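Mitochondrial association factor 1 (Toxoplasma gondii, PDB 6BXS) belongs to a macro-domain family tied to the parasite's manipulation of host mitochondria, although the precise role of this A-type member is less certain. Local coordinates at residues T69-I79 / K153-N161; A101-I111 / R122-P131. All blocks are in the same frame, centred on the assembly; numbering follows the deposited sequence.

Contact 1. Residues T69-I79 / K153-N161. With SO4 (sulfate ion), chain E.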
loop_
_atom_site.group_PDB
_atom_site.type_symbol
_atom_site.label_atom_id
_atom_site.label_comp_id
_atom_site.label_asym_id
_atom_site.label_seq_id
_atom_site.Cartn_x
_atom_site.Cartn_y
_atom_site.Cartn_z
ATOM N N THR A 69 13.019 4.999 -7.297
ATOM C CA THR A 69 13.808 4.181 -6.384
ATOM C C THR A 69 14.186 2.844 -7.016
ATOM O O THR A 69 15.327 2.394 -6.905
ATOM C CB THR A 69 13.042 3.918 -5.073
ATOM O OG1 THR A 69 12.728 5.165 -4.443
ATOM C CG2 THR A 69 13.874 3.074 -4.117
ATOM N N ILE A 70 13.218 2.205 -7.663
ATOM C CA ILE A 70 13.449 0.933 -8.338
ATOM C C ILE A 70 14.427 1.098 -9.498
ATOM O O ILE A 70 15.324 0.277 -9.688
ATOM C CB ILE A 70 12.124 0.333 -8.860
ATOM C CG1 ILE A 70 11.274 -0.153 -7.683
ATOM C CG2 ILE A 70 12.392 -0.815 -9.836
ATOM C CD1 ILE A 70 9.888 -0.641 -8.067
ATOM N N ILE A 71 14.239 2.155 -10.279
ATOM C CA ILE A 71 15.083 2.404 -11.443
ATOM C C ILE A 71 16.513 2.743 -11.023
ATOM O O ILE A 71 17.469 2.262 -11.629
ATOM C CB ILE A 71 14.508 3.541 -12.313
ATOM C CG1 ILE A 71 13.199 3.090 -12.966
ATOM C CG2 ILE A 71 15.500 3.950 -13.398
ATOM C CD1 ILE A 71 12.370 4.220 -13.554
ATOM N N GLU A 72 16.657 3.574 -9.992
ATOM C CA GLU A 72 17.981 3.968 -9.517
ATOM C C GLU A 72 18.778 2.750 -9.061
ATOM O O GLU A 72 19.957 2.614 -9.380
ATOM C CB GLU A 72 17.872 4.973 -8.368
ATOM C CG GLU A 72 19.187 5.694 -8.065
ATOM C CD GLU A 72 19.357 6.063 -6.599
ATOM O OE1 GLU A 72 18.906 5.298 -5.720
ATOM O OE2 GLU A 72 19.953 7.127 -6.325
ATOM N N GLU A 73 18.127 1.869 -8.309
ATOM C CA GLU A 73 18.780 0.668 -7.806
ATOM C C GLU A 73 19.118 -0.284 -8.951
ATOM O O GLU A 73 20.131 -0.982 -8.909
ATOM C CB GLU A 73 17.891 -0.033 -6.778
ATOM C CG GLU A 73 18.563 -1.196 -6.065
ATOM C CD GLU A 73 19.738 -0.759 -5.207
ATOM O OE1 GLU A 73 19.705 0.373 -4.677
ATOM O OE2 GLU A 73 20.694 -1.549 -5.064
ATOM N N ALA A 74 18.268 -0.305 -9.973
ATOM C CA ALA A 74 18.509 -1.134 -11.151
ATOM C C ALA A 74 19.760 -0.669 -11.889
ATOM O O ALA A 74 20.599 -1.482 -12.278
ATOM C CB ALA A 74 17.304 -1.103 -12.082
ATOM N N ARG A 75 19.877 0.642 -12.080
ATOM C CA ARG A 75 21.031 1.219 -12.763
ATOM C C ARG A 75 22.292 0.997 -11.939
ATOM O O ARG A 75 23.362 0.715 -12.477
ATOM C CB ARG A 75 20.822 2.717 -13.007
ATOM C CG ARG A 75 21.587 3.262 -14.203
ATOM C CD ARG A 75 20.889 2.910 -15.506
ATOM N NE ARG A 75 19.623 3.626 -15.651
ATOM C CZ ARG A 75 18.671 3.302 -16.521
ATOM N NH1 ARG A 75 18.824 2.262 -17.331
ATOM N NH2 ARG A 75 17.555 4.018 -16.577
ATOM N N ARG A 76 22.149 1.136 -10.625
ATOM C CA ARG A 76 23.246 0.919 -9.691
ATOM C C ARG A 76 23.808 -0.493 -9.831
ATOM O O ARG A 76 25.024 -0.690 -9.855
ATOM C CB ARG A 76 22.767 1.166 -8.260
ATOM C CG ARG A 76 23.842 1.048 -7.198
ATOM C CD ARG A 76 23.319 1.542 -5.858
ATOM N NE ARG A 76 23.165 2.994 -5.838
ATOM C CZ ARG A 76 22.485 3.666 -4.913
ATOM N NH1 ARG A 76 22.405 4.987 -4.982
ATOM N NH2 ARG A 76 21.881 3.022 -3.923
ATOM N N ASN A 77 22.912 -1.470 -9.933
ATOM C CA ASN A 77 23.300 -2.864 -10.110
ATOM C C ASN A 77 23.512 -3.215 -11.581
ATOM O O ASN A 77 23.588 -4.388 -11.947
ATOM C CB ASN A 77 22.242 -3.780 -9.495
ATOM C CG ASN A 77 22.096 -3.575 -8.001
ATOM O OD1 ASN A 77 23.082 -3.583 -7.265
ATOM N ND2 ASN A 77 20.865 -3.369 -7.548
ATOM N N ARG A 78 23.603 -2.181 -12.412
ATOM C CA ARG A 78 23.878 -2.325 -13.840
ATOM C C ARG A 78 22.860 -3.204 -14.561
ATOM O O ARG A 78 23.180 -4.299 -15.020
ATOM C CB ARG A 78 25.290 -2.882 -14.056
ATOM C CG ARG A 78 26.407 -1.894 -13.733
ATOM C CD ARG A 78 26.287 -0.603 -14.537
ATOM N NE ARG A 78 25.797 -0.841 -15.898
ATOM C CZ ARG A 78 24.704 -0.294 -16.433
ATOM N NH1 ARG A 78 23.946 0.555 -15.744
ATOM N NH2 ARG A 78 24.362 -0.596 -17.678
ATOM N N ILE A 79 21.632 -2.703 -14.654
ATOM C CA ILE A 79 20.586 -3.334 -15.450
ATOM C C ILE A 79 19.950 -2.288 -16.358
ATOM O O ILE A 79 19.674 -1.175 -15.913
ATOM C CB ILE A 79 19.503 -3.974 -14.563
ATOM C CG1 ILE A 79 20.085 -5.154 -13.790
ATOM C CG2 ILE A 79 18.322 -4.459 -15.403
ATOM C CD1 ILE A 79 19.244 -5.581 -12.625
ATOM N N LYS A 153 13.353 -8.484 -7.141
ATOM C CA LYS A 153 14.625 -9.159 -7.365
ATOM C C LYS A 153 15.716 -8.403 -6.611
ATOM O O LYS A 153 15.570 -7.209 -6.344
ATOM C CB LYS A 153 14.956 -9.243 -8.856
ATOM C CG LYS A 153 13.905 -9.957 -9.696
ATOM C CD LYS A 153 14.461 -10.354 -11.054
ATOM C CE LYS A 153 14.841 -11.826 -11.092
ATOM N NZ LYS A 153 13.655 -12.698 -11.311
ATOM N N PRO A 154 16.813 -9.095 -6.258
ATOM C CA PRO A 154 17.882 -8.453 -5.483
ATOM C C PRO A 154 18.469 -7.222 -6.167
ATOM O O PRO A 154 18.958 -6.319 -5.491
ATOM C CB PRO A 154 18.940 -9.557 -5.362
ATOM C CG PRO A 154 18.193 -10.827 -5.547
ATOM C CD PRO A 154 17.101 -10.515 -6.519
ATOM N N GLU A 155 18.412 -7.181 -7.493
ATOM C CA GLU A 155 19.068 -6.109 -8.234
ATOM C C GLU A 155 18.222 -4.835 -8.328
ATOM O O GLU A 155 18.658 -3.851 -8.924
ATOM C CB GLU A 155 19.438 -6.577 -9.639
ATOM C CG GLU A 155 20.328 -7.812 -9.674
ATOM C CD GLU A 155 19.552 -9.111 -9.547
ATOM O OE1 GLU A 155 18.333 -9.065 -9.274
ATOM O OE2 GLU A 155 20.168 -10.183 -9.722
ATOM N N VAL A 156 17.024 -4.851 -7.745
ATOM C CA VAL A 156 16.209 -3.640 -7.636
ATOM C C VAL A 156 15.749 -3.414 -6.196
ATOM O O VAL A 156 14.918 -2.547 -5.928
ATOM C CB VAL A 156 14.970 -3.692 -8.558
ATOM C CG1 VAL A 156 15.390 -3.933 -10.000
ATOM C CG2 VAL A 156 13.993 -4.761 -8.099
ATOM N N THR A 157 16.292 -4.199 -5.272
ATOM C CA THR A 157 15.923 -4.097 -3.864
ATOM C C THR A 157 16.506 -2.826 -3.246
ATOM O O THR A 157 17.725 -2.666 -3.227
ATOM C CB THR A 157 16.416 -5.318 -3.073
ATOM O OG1 THR A 157 15.871 -6.514 -3.648
ATOM C CG2 THR A 157 15.999 -5.226 -1.609
ATOM N N PRO A 158 15.642 -1.923 -2.739
ATOM C CA PRO A 158 16.093 -0.644 -2.171
ATOM C C PRO A 158 17.234 -0.764 -1.160
ATOM O O PRO A 158 17.155 -1.559 -0.222
ATOM C CB PRO A 158 14.830 -0.107 -1.488
ATOM C CG PRO A 158 13.721 -0.664 -2.282
ATOM C CD PRO A 158 14.171 -2.029 -2.722
ATOM N N HIS A 159 18.286 0.024 -1.371
ATOM C CA HIS A 159 19.443 0.061 -0.480
ATOM C C HIS A 159 20.169 -1.281 -0.417
ATOM O O HIS A 159 20.979 -1.508 0.480
ATOM C CB HIS A 159 19.015 0.493 0.926
ATOM C CG HIS A 159 18.120 1.694 0.936
ATOM N ND1 HIS A 159 18.513 2.915 0.438
ATOM C CD2 HIS A 159 16.850 1.856 1.378
ATOM C CE1 HIS A 159 17.524 3.783 0.573
ATOM N NE2 HIS A 159 16.505 3.165 1.141
ATOM N N GLY A 160 19.881 -2.161 -1.373
ATOM C CA GLY A 160 20.538 -3.455 -1.451
ATOM C C GLY A 160 20.393 -4.297 -0.195
ATOM O O GLY A 160 21.209 -5.183 0.058
ATOM N N ASN A 161 19.356 -4.018 0.592
ATOM C CA ASN A 161 19.102 -4.759 1.822
ATOM C C ASN A 161 18.012 -5.807 1.625
ATOM O O ASN A 161 16.894 -5.479 1.229
ATOM C CB ASN A 161 18.706 -3.807 2.951
ATOM C CG ASN A 161 18.821 -4.450 4.321
ATOM O OD1 ASN A 161 18.056 -5.353 4.662
ATOM N ND2 ASN A 161 19.779 -3.987 5.114
HETATM S S SO4 E . 13.943 5.901 -0.553
HETATM O O1 SO4 E . 14.269 5.507 -1.921
HETATM O O2 SO4 E . 12.701 6.668 -0.553
HETATM O O3 SO4 E . 15.019 6.723 -0.004
HETATM O O4 SO4 E . 13.782 4.705 0.270
#

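Contact 2. Residues A101-I111 / R122-P131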
loop_
_atom_site.group_PDB
_atom_site.type_symbol
_atom_site.label_atom_id
_atom_site.label_comp_id
_atom_site.label_asym_id
_atom_site.label_seq_id
_atom_site.Cartn_x
_atom_site.Cartn_y
_atom_site.Cartn_z
ATOM N N ALA A 101 -7.514 -12.303 -9.584
ATOM C CA ALA A 101 -7.987 -12.000 -8.236
ATOM C C ALA A 101 -9.502 -11.826 -8.212
ATOM O O ALA A 101 -10.172 -12.263 -7.274
ATOM C CB ALA A 101 -7.302 -10.748 -7.707
ATOM N N GLU A 102 -10.034 -11.190 -9.251
ATOM C CA GLU A 102 -11.464 -10.918 -9.343
ATOM C C GLU A 102 -12.277 -12.198 -9.520
ATOM O O GLU A 102 -13.440 -12.253 -9.125
ATOM C CB GLU A 102 -11.745 -9.951 -10.497
ATOM C CG GLU A 102 -11.409 -8.498 -10.174
ATOM C CD GLU A 102 -11.642 -7.560 -11.347
ATOM O OE1 GLU A 102 -11.561 -6.329 -11.148
ATOM O OE2 GLU A 102 -11.905 -8.052 -12.465
ATOM N N ARG A 103 -11.665 -13.221 -10.112
ATOM C CA ARG A 103 -12.307 -14.529 -10.245
ATOM C C ARG A 103 -12.578 -15.146 -8.879
ATOM O O ARG A 103 -13.562 -15.865 -8.695
ATOM C CB ARG A 103 -11.437 -15.491 -11.057
ATOM C CG ARG A 103 -11.306 -15.184 -12.534
ATOM C CD ARG A 103 -10.205 -16.052 -13.123
ATOM N NE ARG A 103 -10.416 -16.376 -14.533
ATOM C CZ ARG A 103 -9.889 -15.707 -15.558
ATOM N NH1 ARG A 103 -10.146 -16.100 -16.797
ATOM N NH2 ARG A 103 -9.111 -14.650 -15.354
ATOM N N GLN A 104 -11.690 -14.865 -7.929
ATOM C CA GLN A 104 -11.739 -15.465 -6.602
ATOM C C GLN A 104 -11.501 -14.417 -5.523
ATOM O O GLN A 104 -10.406 -14.332 -4.971
ATOM C CB GLN A 104 -10.692 -16.573 -6.481
ATOM C CG GLN A 104 -10.945 -17.788 -7.355
ATOM C CD GLN A 104 -9.765 -18.739 -7.363
ATOM O OE1 GLN A 104 -8.792 -18.534 -8.092
ATOM N NE2 GLN A 104 -9.837 -19.781 -6.541
ATOM N N PRO A 105 -12.526 -13.605 -5.225
ATOM C CA PRO A 105 -12.380 -12.562 -4.205
ATOM C C PRO A 105 -12.029 -13.136 -2.835
ATOM O O PRO A 105 -12.585 -14.158 -2.435
ATOM C CB PRO A 105 -13.759 -11.894 -4.182
ATOM C CG PRO A 105 -14.381 -12.238 -5.493
ATOM C CD PRO A 105 -13.861 -13.590 -5.845
ATOM N N GLY A 106 -11.107 -12.485 -2.133
ATOM C CA GLY A 106 -10.709 -12.916 -0.806
ATOM C C GLY A 106 -9.629 -13.983 -0.814
ATOM O O GLY A 106 -9.269 -14.511 0.239
ATOM N N THR A 107 -9.115 -14.298 -2.000
ATOM C CA THR A 107 -8.045 -15.282 -2.140
ATOM C C THR A 107 -6.804 -14.631 -2.741
ATOM O O THR A 107 -6.904 -13.742 -3.586
ATOM C CB THR A 107 -8.467 -16.467 -3.031
ATOM O OG1 THR A 107 -8.517 -16.046 -4.399
ATOM C CG2 THR A 107 -9.828 -17.004 -2.612
ATOM N N LEU A 108 -5.635 -15.080 -2.297
ATOM C CA LEU A 108 -4.372 -14.571 -2.815
ATOM C C LEU A 108 -3.974 -15.329 -4.077
ATOM O O LEU A 108 -3.692 -16.527 -4.027
ATOM C CB LEU A 108 -3.274 -14.689 -1.756
ATOM C CG LEU A 108 -1.965 -13.947 -2.043
ATOM C CD1 LEU A 108 -2.167 -12.443 -1.959
ATOM C CD2 LEU A 108 -0.874 -14.395 -1.082
ATOM N N VAL A 109 -3.961 -14.631 -5.209
ATOM C CA VAL A 109 -3.551 -15.236 -6.472
ATOM C C VAL A 109 -2.091 -14.897 -6.736
ATOM O O VAL A 109 -1.517 -14.037 -6.066
ATOM C CB VAL A 109 -4.436 -14.774 -7.645
ATOM C CG1 VAL A 109 -5.861 -15.262 -7.433
ATOM C CG2 VAL A 109 -4.402 -13.260 -7.806
ATOM N N GLU A 110 -1.494 -15.569 -7.716
ATOM C CA GLU A 110 -0.041 -15.613 -7.814
ATOM C C GLU A 110 0.465 -15.982 -9.207
ATOM O O GLU A 110 -0.137 -16.798 -9.904
ATOM C CB GLU A 110 0.483 -16.617 -6.784
ATOM C CG GLU A 110 1.988 -16.735 -6.671
ATOM C CD GLU A 110 2.395 -17.827 -5.693
ATOM O OE1 GLU A 110 1.716 -17.986 -4.656
ATOM O OE2 GLU A 110 3.385 -18.536 -5.964
ATOM N N ILE A 111 1.577 -15.366 -9.599
ATOM C CA ILE A 111 2.309 -15.754 -10.801
ATOM C C ILE A 111 3.805 -15.563 -10.569
ATOM O O ILE A 111 4.217 -14.671 -9.825
ATOM C CB ILE A 111 1.880 -14.944 -12.053
ATOM C CG1 ILE A 111 1.933 -13.437 -11.784
ATOM C CG2 ILE A 111 0.489 -15.360 -12.520
ATOM C CD1 ILE A 111 3.194 -12.773 -12.283
ATOM N N ARG A 122 8.491 -12.410 -7.761
ATOM C CA ARG A 122 7.191 -13.058 -7.677
ATOM C C ARG A 122 6.129 -12.010 -7.384
ATOM O O ARG A 122 6.399 -11.028 -6.691
ATOM C CB ARG A 122 7.195 -14.143 -6.604
ATOM C CG ARG A 122 6.095 -15.175 -6.777
ATOM C CD ARG A 122 6.521 -16.523 -6.246
ATOM N NE ARG A 122 5.598 -17.584 -6.654
ATOM C CZ ARG A 122 5.871 -18.552 -7.528
ATOM N NH1 ARG A 122 7.061 -18.638 -8.113
ATOM N NH2 ARG A 122 4.942 -19.454 -7.813
ATOM N N SER A 123 4.928 -12.217 -7.917
ATOM C CA SER A 123 3.869 -11.217 -7.832
ATOM C C SER A 123 2.550 -11.824 -7.381
ATOM O O SER A 123 2.148 -12.889 -7.851
ATOM C CB SER A 123 3.688 -10.524 -9.183
ATOM O OG SER A 123 4.895 -9.911 -9.597
ATOM N N PHE A 124 1.881 -11.121 -6.472
ATOM C CA PHE A 124 0.630 -11.580 -5.885
ATOM C C PHE A 124 -0.448 -10.522 -6.055
ATOM O O PHE A 124 -0.147 -9.357 -6.301
ATOM C CB PHE A 124 0.814 -11.892 -4.395
ATOM C CG PHE A 124 1.884 -12.909 -4.108
ATOM C CD1 PHE A 124 3.223 -12.557 -4.142
ATOM C CD2 PHE A 124 1.550 -14.213 -3.788
ATOM C CE1 PHE A 124 4.208 -13.491 -3.872
ATOM C CE2 PHE A 124 2.529 -15.149 -3.516
ATOM C CZ PHE A 124 3.858 -14.788 -3.557
ATOM N N ALA A 125 -1.704 -10.932 -5.912
ATOM C CA ALA A 125 -2.817 -9.994 -5.905
ATOM C C ALA A 125 -3.945 -10.505 -5.013
ATOM O O ALA A 125 -4.044 -11.700 -4.736
ATOM C CB ALA A 125 -3.319 -9.748 -7.309
ATOM N N TYR A 126 -4.796 -9.583 -4.574
ATOM C CA TYR A 126 -5.858 -9.891 -3.627
ATOM C C TYR A 126 -6.888 -8.770 -3.652
ATOM O O TYR A 126 -6.528 -7.593 -3.610
ATOM C CB TYR A 126 -5.270 -10.069 -2.219
ATOM C CG TYR A 126 -6.268 -10.358 -1.110
ATOM C CD1 TYR A 126 -7.069 -9.351 -0.581
ATOM C CD2 TYR A 126 -6.378 -11.628 -0.565
ATOM C CE1 TYR A 126 -7.971 -9.611 0.437
ATOM C CE2 TYR A 126 -7.274 -11.897 0.457
ATOM C CZ TYR A 126 -8.067 -10.885 0.953
ATOM O OH TYR A 126 -8.959 -11.146 1.970
ATOM N N VAL A 127 -8.162 -9.136 -3.747
ATOM C CA VAL A 127 -9.249 -8.174 -3.596
ATOM C C VAL A 127 -10.261 -8.682 -2.579
ATOM O O VAL A 127 -10.662 -9.842 -2.614
ATOM C CB VAL A 127 -9.975 -7.887 -4.931
ATOM C CG1 VAL A 127 -9.123 -7.000 -5.821
ATOM C CG2 VAL A 127 -10.355 -9.179 -5.640
ATOM N N ALA A 128 -10.656 -7.803 -1.666
ATOM C CA ALA A 128 -11.683 -8.126 -0.689
ATOM C C ALA A 128 -13.049 -8.117 -1.365
ATOM O O ALA A 128 -13.925 -8.922 -1.040
ATOM C CB ALA A 128 -11.647 -7.140 0.467
ATOM N N ILE A 129 -13.213 -7.197 -2.311
ATOM C CA ILE A 129 -14.457 -7.056 -3.058
ATOM C C ILE A 129 -14.144 -6.830 -4.532
ATOM O O ILE A 129 -13.236 -6.076 -4.869
ATOM C CB ILE A 129 -15.308 -5.879 -2.527
ATOM C CG1 ILE A 129 -15.564 -6.042 -1.026
ATOM C CG2 ILE A 129 -16.629 -5.782 -3.294
ATOM C CD1 ILE A 129 -16.286 -4.872 -0.389
ATOM N N VAL A 130 -14.890 -7.495 -5.409
ATOM C CA VAL A 130 -14.750 -7.259 -6.843
ATOM C C VAL A 130 -15.024 -5.786 -7.130
ATOM O O VAL A 130 -16.105 -5.292 -6.808
ATOM C CB VAL A 130 -15.715 -8.127 -7.672
ATOM C CG1 VAL A 130 -15.581 -7.805 -9.162
ATOM C CG2 VAL A 130 -15.453 -9.604 -7.426
ATOM N N PRO A 131 -14.048 -5.073 -7.721
ATOM C CA PRO A 131 -14.285 -3.662 -8.055
ATOM C C PRO A 131 -15.508 -3.460 -8.944
ATOM O O PRO A 131 -15.843 -4.342 -9.730
ATOM C CB PRO A 131 -13.009 -3.257 -8.799
ATOM C CG PRO A 131 -11.968 -4.186 -8.301
ATOM C CD PRO A 131 -12.669 -5.484 -8.037
HETATM O O HOH W 1 -8.599 -11.976 -4.730
#

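Contact 1. Residues T69-I79 / K153-N161
The side-chain amide of N77 joins the end of helix 61-76 to the loop that follows strand 147-152: ND2 gives a proton to E155 O at 2.6 Å. The acceptor lies close to the amide plane, but the donor stands well above the carbonyl plane, 58° out of it. ND2 also reaches back to E73 OE2 at 3.1 Å, on the anti side of that carboxylate. An asparagine suits this place because its two N-H groups can serve the loop and the helix together.

E73 lies alongside the loop backbone. With CG anti to the backbone N (chi1 -172°) and the chain bent at chi2, its methylene CG packs 3.3 Å from T157 O while the carboxylate turns towards G160. OE1 is paired with R76 NH2 at 3.5 Å, a charge partner three residues on. G160 has positive phi, an easy conformation for a residue without a side chain.

The main apolar contact is made by V156: CG1 meets A74 CB at 4.0 Å and CB meets I70 CG2 at 4.1 Å, the small alanine letting the loop come close. T69 CG2 touches P158 CG.

A sulfate, probably from the crystallisation liquor, is held by R29 and the backbone N-H groups of L36 and Y37. The single H159 NE2 proton is within reach of sulfate O4 (3.2 Å) and Y37 O; T69 OG1, 3.0 Å from sulfate O1, also has E65 O nearby. Beyond N77, R78 with positive phi closes a Schellman motif, which ends helix 61-76 just where N77 bonds to the loop.

Contact 2. Residues A101-I111 / R122-P131
V109 and A125 form an antiparallel hydrogen-bonded pair, V109 N giving to A125 O at 3.0 Å and A125 N giving back to V109 O. I111 and S123 form the next such pair, their two bonds both nearly straight, and E110 faces F124 in the non-hydrogen-bonded pair between. Before the strand, G106 N donates to V127 O at 2.7 Å. G106 is the third residue of a type II turn from Q104 to T107, where glycine's positive phi is readily met. A water accepts from V127 N and lies within bonding distance of Q104 O and T107 O.

In the charged contact, E110 holds CG anti to its backbone N (chi1 -176°) and stays extended, carrying OE2 to R122. NE (2.5 Å) comes from above the carboxylate plane; NH2 (2.6 Å) uses the anti lone pair. The carboxylate also lies beside the F124 ring, the planes 53° apart.

Among apolar contacts, L108 CD2 meets F124 CD2 at 3.6 Å; Y200 also meets the ring edge-to-face. The methyl groups of A125, V109 (CG2, 3.7 Å from A125 CB) and A101 (CB, 4.1 Å from A125 CB) meet in a triangle, small enough to let the end of helix 83-103 close down on the sheet. P105 CG packs tightly on V130 CG2, 3.4 Å away. The backbone pairs of 109-111 with 122-126 make a beta hairpin, with 109-111 as the outermost strand on this side of the macro-domain sheet.

In the fold
Contact 2 is nested along the chain inside the loop closed by contact 1: the order is 69-79, 101-111, 122-131, 153-161. Their centres lie 27 Å apart and their nearest atoms about 6 Å, so they do not touch. Helix 83-103 links them, following helix 61-76 in sequence: its L86 packs on I70 and I71 of contact 1, its L97 on I111, S123 and A125 of contact 2, and its end enters contact 2. The sheet provides a second link, since strand 147-152, which leads into 153-161, pairs with strand 120-126. The two contacts therefore lie in one layered alpha/beta unit, contact 1 at the end of helix 61-76, contact 2 at the end of helix 83-103 and the outer edge of the sheet.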